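Fibrinogen binding protein (Staphylococcus aureus subsp. aureus Mu50, PDB 3DOA) probably binds fibrinogen and belongs to the NFACT family of proteins. Local coordinates at residues I129-H143 / R152-P164. Sequence-based numbering, arbitrary orientation.
Sequences ILVDENRKIIEGFKH and RTVMPGFNYEAPP
Two backbone bonds, made by R135 and I137 on either side of K136, join the strand edge to the loop 152-164: Y160 N donates to R135 O (2.9 Å) and I137 N to F158 O. They flank a single beta bridge between K136 and N159. Apolar contacts centre on I137, whose CD1 lies 4.1 Å from F158 CB and 4.2 Å from V154 CG1. I129 CD1 meets the edge of the Y160 ring, 3.7 Å from CE1, while V131 CG1 rests on Y160 CB. With CG anti to its backbone N (chi1 176°), Y160 runs beside R135, ring and guanidinium planes 78° apart; beyond them, Y160 OH bonds E120 and R135 pairs with E100. Strands 127-132 and 137-140 form a hairpin closed by a type I turn, D132 to R135, and the loop runs along 137-140, an edge strand of a five-stranded antiparallel sheet. A classic bulge sets I138 and E139 both opposite L130. E139 OE1 accepts from G140 N on its anti lone pair and from H143 NE2 (2.7 Å) on the syn side. In van der Waals contact, P156 CG packs 3.6 Å from this same OE1, and M155 CE reaches H143 ND1 (3.5 Å).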
ATOM      1  N   ILE A 129      -4.621  12.328   0.650  1.00 53.88           N
ATOM      2  CA  ILE A 129      -5.920  13.027   0.655  1.00 54.26           C
ATOM      3  C   ILE A 129      -6.708  12.859   1.981  1.00 54.81           C
ATOM      4  O   ILE A 129      -6.839  11.759   2.572  1.00 53.98           O
ATOM      5  CB  ILE A 129      -6.862  12.565  -0.478  1.00 54.52           C
ATOM      6  CG1 ILE A 129      -6.194  12.608  -1.844  1.00 54.79           C
ATOM      7  CG2 ILE A 129      -8.105  13.426  -0.549  1.00 53.94           C
ATOM      8  CD1 ILE A 129      -6.998  11.753  -2.850  1.00 54.37           C
ATOM      9  N   LEU A 130      -7.260  13.991   2.416  1.00 55.38           N
ATOM     10  CA  LEU A 130      -7.960  14.078   3.677  1.00 55.11           C
ATOM     11  C   LEU A 130      -9.410  14.352   3.343  1.00 54.62           C
ATOM     12  O   LEU A 130      -9.722  15.227   2.543  1.00 54.44           O
ATOM     13  CB  LEU A 130      -7.343  15.215   4.469  1.00 55.70           C
ATOM     14  CG  LEU A 130      -7.717  15.340   5.937  1.00 56.00           C
ATOM     15  CD1 LEU A 130      -7.438  14.050   6.735  1.00 52.38           C
ATOM     16  CD2 LEU A 130      -6.981  16.604   6.452  1.00 55.26           C
ATOM     17  N   VAL A 131     -10.293  13.574   3.928  1.00 54.29           N
ATOM     18  CA  VAL A 131     -11.688  13.725   3.667  1.00 54.42           C
ATOM     19  C   VAL A 131     -12.372  13.623   5.017  1.00 55.56           C
ATOM     20  O   VAL A 131     -11.749  13.158   5.994  1.00 55.38           O
ATOM     21  CB  VAL A 131     -12.189  12.619   2.754  1.00 53.82           C
ATOM     22  CG1 VAL A 131     -11.364  12.587   1.495  1.00 52.74           C
ATOM     23  CG2 VAL A 131     -12.123  11.292   3.471  1.00 51.31           C
ATOM     24  N   ASP A 132     -13.645  14.047   5.075  1.00 56.53           N
ATOM     25  CA  ASP A 132     -14.449  13.915   6.284  1.00 56.66           C
ATOM     26  C   ASP A 132     -15.236  12.618   6.239  1.00 57.21           C
ATOM     27  O   ASP A 132     -15.132  11.841   5.282  1.00 57.29           O
ATOM     28  CB  ASP A 132     -15.359  15.113   6.420  1.00 56.44           C
ATOM     29  CG  ASP A 132     -16.391  15.193   5.303  1.00 57.88           C
ATOM     30  OD1 ASP A 132     -16.783  14.142   4.762  1.00 58.57           O
ATOM     31  OD2 ASP A 132     -16.830  16.321   4.967  1.00 57.75           O
ATOM     32  N   GLU A 133     -16.027  12.389   7.278  1.00 58.50           N
ATOM     33  CA  GLU A 133     -16.899  11.186   7.391  1.00 58.96           C
ATOM     34  C   GLU A 133     -17.909  11.041   6.276  1.00 58.67           C
ATOM     35  O   GLU A 133     -18.365   9.913   6.033  1.00 59.04           O
ATOM     36  CB  GLU A 133     -17.662  11.089   8.747  1.00 60.31           C
ATOM     37  CG  GLU A 133     -18.705  12.126   8.994  1.00 62.68           C
ATOM     38  CD  GLU A 133     -18.065  13.458   9.324  1.00 71.07           C
ATOM     39  OE1 GLU A 133     -17.079  13.890   8.671  1.00 75.98           O
ATOM     40  OE2 GLU A 133     -18.525  14.110  10.265  1.00 77.69           O
ATOM     41  N   ASN A 134     -18.261  12.136   5.602  1.00 57.46           N
ATOM     42  CA  ASN A 134     -19.023  11.998   4.347  1.00 56.98           C
ATOM     43  C   ASN A 134     -18.216  11.944   3.016  1.00 56.47           C
ATOM     44  O   ASN A 134     -18.803  12.068   1.943  1.00 55.44           O
ATOM     45  CB  ASN A 134     -20.047  13.096   4.314  1.00 57.20           C
ATOM     46  CG  ASN A 134     -20.893  13.128   5.593  1.00 57.85           C
ATOM     47  OD1 ASN A 134     -21.222  12.072   6.157  1.00 57.75           O
ATOM     48  ND2 ASN A 134     -21.226  14.338   6.065  1.00 55.56           N
ATOM     49  N   ARG A 135     -16.880  11.732   3.108  1.00 56.07           N
ATOM     50  CA  ARG A 135     -15.961  11.765   1.975  1.00 55.33           C
ATOM     51  C   ARG A 135     -15.828  13.119   1.232  1.00 54.55           C
ATOM     52  O   ARG A 135     -15.420  13.143   0.086  1.00 53.77           O
ATOM     53  CB  ARG A 135     -16.366  10.699   0.944  1.00 55.91           C
ATOM     54  CG  ARG A 135     -16.914   9.327   1.471  1.00 57.56           C
ATOM     55  CD  ARG A 135     -15.906   8.440   2.214  1.00 58.13           C
ATOM     56  NE  ARG A 135     -15.032   7.723   1.291  1.00 60.37           N
ATOM     57  CZ  ARG A 135     -13.864   7.145   1.610  1.00 59.70           C
ATOM     58  NH1 ARG A 135     -13.390   7.173   2.847  1.00 61.32           N
ATOM     59  NH2 ARG A 135     -13.147   6.568   0.665  1.00 57.16           N
ATOM     60  N   LYS A 136     -16.211  14.237   1.845  1.00 54.17           N
ATOM     61  CA  LYS A 136     -15.976  15.565   1.244  1.00 53.47           C
ATOM     62  C   LYS A 136     -14.451  15.691   1.369  1.00 53.21           C
ATOM     63  O   LYS A 136     -13.890  15.413   2.437  1.00 53.64           O
ATOM     64  CB  LYS A 136     -16.718  16.679   2.024  1.00 53.29           C
ATOM     65  CG  LYS A 136     -17.260  18.012   1.255  1.00 53.16           C
ATOM     66  CD  LYS A 136     -17.634  19.246   2.277  1.00 52.67           C
ATOM     67  CE  LYS A 136     -18.225  20.591   1.600  1.00 52.98           C
ATOM     68  NZ  LYS A 136     -17.783  22.032   2.060  1.00 47.58           N
ATOM     69  N   ILE A 137     -13.765  16.029   0.282  1.00 52.60           N
ATOM     70  CA  ILE A 137     -12.297  16.153   0.321  1.00 52.08           C
ATOM     71  C   ILE A 137     -11.975  17.411   1.078  1.00 51.48           C
ATOM     72  O   ILE A 137     -12.392  18.448   0.661  1.00 52.01           O
ATOM     73  CB  ILE A 137     -11.666  16.401  -1.068  1.00 51.83           C
ATOM     74  CG1 ILE A 137     -11.790  15.185  -1.981  1.00 51.11           C
ATOM     75  CG2 ILE A 137     -10.168  16.861  -0.898  1.00 51.72           C
ATOM     76  CD1 ILE A 137     -11.512  15.584  -3.411  1.00 51.38           C
ATOM     77  N   ILE A 138     -11.229  17.344   2.157  1.00 50.52           N
ATOM     78  CA  ILE A 138     -10.782  18.565   2.818  1.00 50.91           C
ATOM     79  C   ILE A 138      -9.579  19.128   2.086  1.00 51.64           C
ATOM     80  O   ILE A 138      -9.553  20.300   1.752  1.00 50.95           O
ATOM     81  CB  ILE A 138     -10.456  18.311   4.322  1.00 50.60           C
ATOM     82  CG1 ILE A 138     -11.777  18.009   5.046  1.00 47.28           C
ATOM     83  CG2 ILE A 138      -9.640  19.475   4.924  1.00 48.53           C
ATOM     84  CD1 ILE A 138     -11.643  17.152   6.160  1.00 44.97           C
ATOM     85  N   GLU A 139      -8.574  18.286   1.814  1.00 53.13           N
ATOM     86  CA  GLU A 139      -7.345  18.743   1.066  1.00 52.95           C
ATOM     87  C   GLU A 139      -6.663  17.560   0.412  1.00 53.00           C
ATOM     88  O   GLU A 139      -6.884  16.401   0.802  1.00 52.36           O
ATOM     89  CB  GLU A 139      -6.365  19.527   1.984  1.00 52.79           C
ATOM     90  CG  GLU A 139      -5.255  20.389   1.364  1.00 53.08           C
ATOM     91  CD  GLU A 139      -5.608  21.151   0.090  1.00 54.58           C
ATOM     92  OE1 GLU A 139      -6.039  20.529  -0.908  1.00 55.78           O
ATOM     93  OE2 GLU A 139      -5.385  22.383   0.043  1.00 56.80           O
ATOM     94  N   GLY A 140      -5.882  17.899  -0.619  1.00 53.40           N
ATOM     95  CA  GLY A 140      -5.086  16.969  -1.422  1.00 53.55           C
ATOM     96  C   GLY A 140      -3.622  17.366  -1.541  1.00 53.88           C
ATOM     97  O   GLY A 140      -3.288  18.497  -1.959  1.00 53.95           O
ATOM     98  N   PHE A 141      -2.725  16.439  -1.202  1.00 53.92           N
ATOM     99  CA  PHE A 141      -1.337  16.741  -1.406  1.00 54.21           C
ATOM    100  C   PHE A 141      -1.131  17.088  -2.869  1.00 54.40           C
ATOM    101  O   PHE A 141      -0.275  17.837  -3.168  1.00 54.32           O
ATOM    102  CB  PHE A 141      -0.461  15.587  -0.999  1.00 53.67           C
ATOM    103  CG  PHE A 141       0.921  15.992  -0.451  1.00 53.02           C
ATOM    104  CD1 PHE A 141       1.424  17.242  -0.593  1.00 50.46           C
ATOM    105  CD2 PHE A 141       1.713  15.043   0.201  1.00 52.03           C
ATOM    106  CE1 PHE A 141       2.646  17.532  -0.059  1.00 53.18           C
ATOM    107  CE2 PHE A 141       2.924  15.346   0.726  1.00 51.75           C
ATOM    108  CZ  PHE A 141       3.407  16.558   0.598  1.00 52.30           C
ATOM    109  N   LYS A 142      -1.933  16.544  -3.772  1.00 55.49           N
ATOM    110  CA  LYS A 142      -1.948  16.971  -5.163  1.00 56.84           C
ATOM    111  C   LYS A 142      -3.384  17.172  -5.648  1.00 57.53           C
ATOM    112  O   LYS A 142      -4.255  16.351  -5.374  1.00 57.80           O
ATOM    113  CB  LYS A 142      -1.298  15.895  -6.048  1.00 57.27           C
ATOM    114  CG  LYS A 142       0.054  16.215  -6.725  1.00 57.64           C
ATOM    115  CD  LYS A 142       0.910  14.911  -7.003  1.00 58.49           C
ATOM    116  CE  LYS A 142       0.307  13.961  -8.100  1.00 61.08           C
ATOM    117  NZ  LYS A 142       1.045  12.659  -8.250  1.00 59.47           N
ATOM    118  N   HIS A 143      -3.597  18.219  -6.438  1.00 58.67           N
ATOM    119  CA  HIS A 143      -4.904  18.520  -7.024  1.00 59.74           C
ATOM    120  C   HIS A 143      -5.106  18.009  -8.462  1.00 60.48           C
ATOM    121  O   HIS A 143      -4.267  18.239  -9.311  1.00 60.79           O
ATOM    122  CB  HIS A 143      -5.141  20.045  -7.031  1.00 60.16           C
ATOM    123  CG  HIS A 143      -5.413  20.618  -5.673  1.00 60.98           C
ATOM    124  ND1 HIS A 143      -5.845  21.913  -5.489  1.00 59.63           N
ATOM    125  CD2 HIS A 143      -5.323  20.063  -4.435  1.00 61.05           C
ATOM    126  CE1 HIS A 143      -5.968  22.137  -4.190  1.00 60.88           C
ATOM    127  NE2 HIS A 143      -5.662  21.033  -3.529  1.00 58.16           N
ATOM    128  N   ARG A 152     -12.667  12.577 -12.707  1.00 20.00           N
ATOM    129  CA  ARG A 152     -12.332  12.720 -11.296  1.00 20.00           C
ATOM    130  C   ARG A 152     -11.722  14.068 -10.961  1.00 20.00           C
ATOM    131  O   ARG A 152     -10.880  14.548 -11.680  1.00 52.54           O
ATOM    132  CB  ARG A 152     -11.351  11.638 -10.926  1.00 20.00           C
ATOM    133  CG  ARG A 152     -11.109  11.505  -9.474  1.00 20.00           C
ATOM    134  CD  ARG A 152     -10.613  10.140  -9.173  1.00 20.00           C
ATOM    135  NE  ARG A 152      -9.193  10.141  -8.908  1.00 20.00           N
ATOM    136  CZ  ARG A 152      -8.680   9.712  -7.780  1.00 20.00           C
ATOM    137  NH1 ARG A 152      -9.474   9.263  -6.839  1.00 20.00           N
ATOM    138  NH2 ARG A 152      -7.389   9.743  -7.598  1.00 20.00           N
ATOM    139  N   THR A 153     -12.142  14.670  -9.857  1.00 51.26           N
ATOM    140  CA  THR A 153     -11.609  15.949  -9.435  1.00 50.91           C
ATOM    141  C   THR A 153     -11.143  15.764  -8.014  1.00 50.90           C
ATOM    142  O   THR A 153     -11.808  15.133  -7.227  1.00 50.23           O
ATOM    143  CB  THR A 153     -12.669  17.064  -9.468  1.00 50.26           C
ATOM    144  OG1 THR A 153     -13.251  17.155 -10.763  1.00 48.88           O
ATOM    145  CG2 THR A 153     -12.048  18.369  -9.166  1.00 50.33           C
ATOM    146  N   VAL A 154      -9.992  16.313  -7.689  1.00 50.84           N
ATOM    147  CA  VAL A 154      -9.429  16.136  -6.365  1.00 50.71           C
ATOM    148  C   VAL A 154      -9.058  17.527  -5.936  1.00 51.24           C
ATOM    149  O   VAL A 154      -7.895  17.947  -6.005  1.00 51.31           O
ATOM    150  CB  VAL A 154      -8.291  15.078  -6.307  1.00 50.57           C
ATOM    151  CG1 VAL A 154      -7.570  15.105  -4.904  1.00 49.97           C
ATOM    152  CG2 VAL A 154      -8.895  13.674  -6.632  1.00 46.63           C
ATOM    153  N   MET A 155     -10.121  18.259  -5.574  1.00 51.39           N
ATOM    154  CA  MET A 155     -10.009  19.586  -4.964  1.00 50.32           C
ATOM    155  C   MET A 155     -10.893  19.577  -3.691  1.00 51.46           C
ATOM    156  O   MET A 155     -11.797  18.704  -3.576  1.00 52.64           O
ATOM    157  CB  MET A 155     -10.388  20.673  -5.971  1.00 50.06           C
ATOM    158  CG  MET A 155      -9.647  20.581  -7.302  1.00 47.83           C
ATOM    159  SD  MET A 155      -9.791  22.066  -8.320  1.00 44.52           S
ATOM    160  CE  MET A 155      -8.221  22.807  -7.865  1.00 46.85           C
ATOM    161  N   PRO A 156     -10.611  20.492  -2.726  1.00 51.56           N
ATOM    162  CA  PRO A 156     -11.290  20.596  -1.430  1.00 51.75           C
ATOM    163  C   PRO A 156     -12.829  20.780  -1.466  1.00 52.00           C
ATOM    164  O   PRO A 156     -13.549  20.511  -0.473  1.00 53.22           O
ATOM    165  CB  PRO A 156     -10.636  21.843  -0.796  1.00 51.74           C
ATOM    166  CG  PRO A 156      -9.332  21.872  -1.347  1.00 51.66           C
ATOM    167  CD  PRO A 156      -9.583  21.538  -2.816  1.00 51.60           C
ATOM    168  N   GLY A 157     -13.394  21.218  -2.554  1.00 50.91           N
ATOM    169  CA  GLY A 157     -14.838  21.020  -2.565  1.00 51.35           C
ATOM    170  C   GLY A 157     -15.447  19.596  -2.448  1.00 50.84           C
ATOM    171  O   GLY A 157     -16.532  19.419  -1.932  1.00 50.71           O
ATOM    172  N   PHE A 158     -14.775  18.590  -2.966  1.00 50.84           N
ATOM    173  CA  PHE A 158     -15.491  17.593  -3.741  1.00 50.47           C
ATOM    174  C   PHE A 158     -15.506  16.296  -3.062  1.00 52.24           C
ATOM    175  O   PHE A 158     -14.728  16.080  -2.152  1.00 53.22           O
ATOM    176  CB  PHE A 158     -14.757  17.412  -5.046  1.00 48.68           C
ATOM    177  CG  PHE A 158     -14.850  18.574  -5.915  1.00 46.90           C
ATOM    178  CD1 PHE A 158     -15.662  18.546  -7.044  1.00 46.20           C
ATOM    179  CD2 PHE A 158     -14.167  19.742  -5.607  1.00 43.25           C
ATOM    180  CE1 PHE A 158     -15.801  19.695  -7.867  1.00 44.94           C
ATOM    181  CE2 PHE A 158     -14.288  20.876  -6.426  1.00 42.66           C
ATOM    182  CZ  PHE A 158     -15.108  20.842  -7.550  1.00 43.83           C
ATOM    183  N   ASN A 159     -16.327  15.388  -3.558  1.00 54.35           N
ATOM    184  CA  ASN A 159     -16.356  14.034  -2.989  1.00 56.60           C
ATOM    185  C   ASN A 159     -15.279  13.151  -3.512  1.00 56.22           C
ATOM    186  O   ASN A 159     -15.167  13.003  -4.694  1.00 55.94           O
ATOM    187  CB  ASN A 159     -17.689  13.354  -3.288  1.00 57.28           C
ATOM    188  CG  ASN A 159     -18.864  14.091  -2.667  1.00 60.13           C
ATOM    189  OD1 ASN A 159     -18.767  14.645  -1.539  1.00 65.94           O
ATOM    190  ND2 ASN A 159     -19.977  14.118  -3.392  1.00 59.92           N
ATOM    191  N   TYR A 160     -14.506  12.537  -2.639  1.00 57.15           N
ATOM    192  CA  TYR A 160     -13.538  11.533  -3.099  1.00 58.02           C
ATOM    193  C   TYR A 160     -14.193  10.367  -3.787  1.00 58.53           C
ATOM    194  O   TYR A 160     -15.075   9.715  -3.232  1.00 57.47           O
ATOM    195  CB  TYR A 160     -12.753  10.959  -1.960  1.00 57.28           C
ATOM    196  CG  TYR A 160     -11.786   9.823  -2.305  1.00 57.10           C
ATOM    197  CD1 TYR A 160     -10.427  10.064  -2.460  1.00 57.09           C
ATOM    198  CD2 TYR A 160     -12.200   8.510  -2.357  1.00 57.95           C
ATOM    199  CE1 TYR A 160      -9.533   9.059  -2.712  1.00 57.83           C
ATOM    200  CE2 TYR A 160     -11.296   7.478  -2.607  1.00 58.31           C
ATOM    201  CZ  TYR A 160      -9.960   7.762  -2.787  1.00 57.74           C
ATOM    202  OH  TYR A 160      -9.050   6.761  -2.992  1.00 55.97           O
ATOM    203  N   GLU A 161     -13.613  10.064  -4.945  1.00 60.42           N
ATOM    204  CA  GLU A 161     -13.884   8.899  -5.772  1.00 61.55           C
ATOM    205  C   GLU A 161     -12.641   8.071  -5.999  1.00 62.24           C
ATOM    206  O   GLU A 161     -11.592   8.587  -6.324  1.00 60.46           O
ATOM    207  CB  GLU A 161     -14.319   9.350  -7.140  1.00 61.26           C
ATOM    208  CG  GLU A 161     -15.488  10.225  -7.132  1.00 62.95           C
ATOM    209  CD  GLU A 161     -16.651   9.566  -7.758  1.00 65.87           C
ATOM    210  OE1 GLU A 161     -16.788   9.699  -8.984  1.00 72.76           O
ATOM    211  OE2 GLU A 161     -17.419   8.905  -7.036  1.00 71.52           O
ATOM    212  N   ALA A 162     -12.775   6.761  -5.824  1.00 64.04           N
ATOM    213  CA  ALA A 162     -11.657   5.844  -6.017  1.00 65.97           C
ATOM    214  C   ALA A 162     -11.000   6.056  -7.376  1.00 66.86           C
ATOM    215  O   ALA A 162     -11.488   6.832  -8.198  1.00 66.24           O
ATOM    216  CB  ALA A 162     -12.121   4.403  -5.869  1.00 65.07           C
ATOM    217  N   PRO A 163      -9.889   5.364  -7.606  1.00 68.90           N
ATOM    218  CA  PRO A 163      -9.159   5.476  -8.873  1.00 70.17           C
ATOM    219  C   PRO A 163      -9.952   4.891 -10.037  1.00 71.79           C
ATOM    220  O   PRO A 163     -10.996   4.275  -9.824  1.00 70.69           O
ATOM    221  CB  PRO A 163      -7.901   4.643  -8.621  1.00 69.47           C
ATOM    222  CG  PRO A 163      -7.693   4.721  -7.150  1.00 69.02           C
ATOM    223  CD  PRO A 163      -9.067   4.760  -6.543  1.00 68.27           C
ATOM    224  N   PRO A 164      -9.454   5.084 -11.254  1.00 74.52           N
ATOM    225  CA  PRO A 164     -10.125   4.569 -12.452  1.00 75.69           C
ATOM    226  C   PRO A 164     -10.569   3.121 -12.269  1.00 77.42           C
ATOM    227  O   PRO A 164     -11.741   2.867 -11.991  1.00 78.39           O
ATOM    228  CB  PRO A 164      -9.035   4.653 -13.521  1.00 76.24           C
ATOM    229  CG  PRO A 164      -8.160   5.769 -13.071  1.00 75.63           C
ATOM    230  CD  PRO A 164      -8.157   5.708 -11.570  1.00 74.97           C
TER